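Local coordinates for protein D-xylonate dehydratase (Caulobacter crescentus, PDB 5OYN) that catalyses the dehydration of D-xylonate, and of D-gluconate with similar efficiency, to 2-dehydro-3-deoxy sugar acids, using a [2Fe-2S] cluster and magnesium, at residues A[233-238]-A[331-336]. Sequence-based numbering, arbitrary orientation.
Sequences CAAIPA and RFHRAG
The last turn of helix 329-335 lies against the irregular loop 233-238, the two backbones coming nearest where the CA atoms of Ala235 and His333 stand 5.1 Å apart. No hydrogen bond joins the two segments, and the contact illustrates how a flat side chain can carry most of a helix-on-loop packing. With CG of His333 anti to its backbone N (chi1 166°), the imidazole reaches out from the helix and lays one face on the backbone of Ile236. Ile236 CA sits over that face, 3.7 Å from the centroid of the His333 ring and 22° off the normal, a CH-pi contact offset toward the rim. The Ile236 side chain runs alongside the ring and points the same way; its CG1, beside the backbone N, comes 3.4 Å from NE2 of His333. Pro237 crosses the imidazole obliquely, its CD 3.8 Å from ND1 of His333. At the root of the imidazole, CB of Ala235 touches CB of His333 at 3.7 Å and lies in plane at the ring edge, while also meeting CD2 of Phe332 at 4.0 Å. An alanine in place of His333 would probably keep the touch on Ala235 but lose the ring that packs against Ile236 and Pro237, loosening the helix on the loop. Glu242 of helix 241-259 touches both Ile236 and His333. Gly336, with positive phi (126°), ends the helix in a Schellman motif, its N-H bonded to the carbonyl O of His333 and weakly to that of Phe332. The whole is buried helix-on-loop packing within the N-terminal IlvD/Edd family region, with the Pro237 side chain about 13 Å from the [2Fe-2S] cluster.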
loop_
_atom_site.group_PDB
_atom_site.type_symbol
_atom_site.label_atom_id
_atom_site.label_comp_id
_atom_site.label_asym_id
_atom_site.label_seq_id
_atom_site.Cartn_x
_atom_site.Cartn_y
_atom_site.Cartn_z
ATOM N N CYS A 233 -11.087 -3.786 -23.432
ATOM C CA CYS A 233 -10.185 -4.058 -22.322
ATOM C C CYS A 233 -8.747 -4.313 -22.782
ATOM O O CYS A 233 -7.794 -3.854 -22.140
ATOM C CB CYS A 233 -10.710 -5.254 -21.540
ATOM S SG CYS A 233 -9.827 -5.611 -20.033
ATOM N N ALA A 234 -8.562 -5.053 -23.870
ATOM C CA ALA A 234 -7.240 -5.587 -24.184
ATOM C C ALA A 234 -6.202 -4.485 -24.371
ATOM O O ALA A 234 -5.082 -4.584 -23.853
ATOM C CB ALA A 234 -7.311 -6.460 -25.437
ATOM N N ALA A 235 -6.550 -3.428 -25.101
ATOM C CA ALA A 235 -5.530 -2.561 -25.676
ATOM C C ALA A 235 -5.167 -1.350 -24.827
ATOM O O ALA A 235 -4.151 -0.712 -25.134
ATOM C CB ALA A 235 -5.964 -2.058 -27.053
ATOM N N ILE A 236 -5.964 -0.998 -23.815
ATOM C CA ILE A 236 -5.664 0.202 -23.016
ATOM C C ILE A 236 -4.252 0.095 -22.452
ATOM O O ILE A 236 -3.910 -0.931 -21.830
ATOM C CB ILE A 236 -6.683 0.384 -21.877
ATOM C CG1 ILE A 236 -8.116 0.120 -22.344
ATOM C CG2 ILE A 236 -6.581 1.797 -21.328
ATOM C CD1 ILE A 236 -9.100 -0.100 -21.210
ATOM N N PRO A 237 -3.382 1.083 -22.664
ATOM C CA PRO A 237 -2.051 1.026 -22.043
ATOM C C PRO A 237 -2.151 1.107 -20.522
ATOM O O PRO A 237 -2.963 1.858 -19.971
ATOM C CB PRO A 237 -1.331 2.248 -22.638
ATOM C CG PRO A 237 -2.059 2.504 -23.941
ATOM C CD PRO A 237 -3.497 2.212 -23.607
ATOM N N ALA A 238 -1.308 0.325 -19.851
ATOM C CA ALA A 238 -1.350 0.219 -18.394
ATOM C C ALA A 238 -1.418 1.546 -17.621
ATOM O O ALA A 238 -2.169 1.604 -16.634
ATOM C CB ALA A 238 -0.143 -0.609 -17.936
ATOM N N ARG A 331 -0.948 3.937 -30.146
ATOM C CA ARG A 331 -1.698 4.290 -31.349
ATOM C C ARG A 331 -2.792 3.260 -31.636
ATOM O O ARG A 331 -3.911 3.620 -32.043
ATOM C CB ARG A 331 -0.749 4.430 -32.536
ATOM C CG ARG A 331 0.110 5.691 -32.509
ATOM C CD ARG A 331 -0.721 6.969 -32.602
ATOM N NE ARG A 331 -1.520 7.108 -33.826
ATOM C CZ ARG A 331 -1.073 7.604 -34.986
ATOM N NH1 ARG A 331 0.186 7.993 -35.117
ATOM N NH2 ARG A 331 -1.893 7.713 -36.026
ATOM N N PHE A 332 -2.499 1.979 -31.391
ATOM C CA PHE A 332 -3.490 0.945 -31.629
ATOM C C PHE A 332 -4.741 1.196 -30.797
ATOM O O PHE A 332 -5.864 1.199 -31.323
ATOM C CB PHE A 332 -2.889 -0.430 -31.334
ATOM C CG PHE A 332 -3.872 -1.564 -31.500
ATOM C CD1 PHE A 332 -4.643 -1.673 -32.658
ATOM C CD2 PHE A 332 -4.038 -2.510 -30.495
ATOM C CE1 PHE A 332 -5.549 -2.695 -32.810
ATOM C CE2 PHE A 332 -4.945 -3.540 -30.639
ATOM C CZ PHE A 332 -5.704 -3.631 -31.794
ATOM N N HIS A 333 -4.567 1.454 -29.499
ATOM C CA HIS A 333 -5.728 1.612 -28.630
ATOM C C HIS A 333 -6.482 2.907 -28.932
ATOM O O HIS A 333 -7.715 2.950 -28.849
ATOM C CB HIS A 333 -5.307 1.554 -27.158
ATOM C CG HIS A 333 -6.377 2.027 -26.226
ATOM N ND1 HIS A 333 -6.434 3.321 -25.756
ATOM C CD2 HIS A 333 -7.475 1.400 -25.742
ATOM C CE1 HIS A 333 -7.507 3.466 -25.001
ATOM N NE2 HIS A 333 -8.156 2.315 -24.976
ATOM N N ARG A 334 -5.770 3.977 -29.269
ATOM C CA ARG A 334 -6.443 5.215 -29.652
ATOM C C ARG A 334 -7.232 5.050 -30.946
ATOM O O ARG A 334 -8.250 5.725 -31.138
ATOM C CB ARG A 334 -5.413 6.328 -29.804
ATOM C CG ARG A 334 -5.960 7.732 -29.762
ATOM C CD ARG A 334 -5.029 8.626 -28.916
ATOM N NE ARG A 334 -3.729 8.836 -29.550
ATOM C CZ ARG A 334 -2.566 8.674 -28.929
ATOM N NH1 ARG A 334 -2.548 8.300 -27.659
ATOM N NH2 ARG A 334 -1.424 8.874 -29.583
ATOM N N ALA A 335 -6.768 4.174 -31.850
ATOM C CA ALA A 335 -7.503 3.846 -33.070
ATOM C C ALA A 335 -8.738 2.987 -32.820
ATOM O O ALA A 335 -9.580 2.870 -33.717
ATOM C CB ALA A 335 -6.585 3.131 -34.055
ATOM N N GLY A 336 -8.864 2.381 -31.639
ATOM C CA GLY A 336 -10.049 1.621 -31.299
ATOM C C GLY A 336 -9.725 0.217 -30.849
ATOM O O GLY A 336 -10.623 -0.562 -30.513
#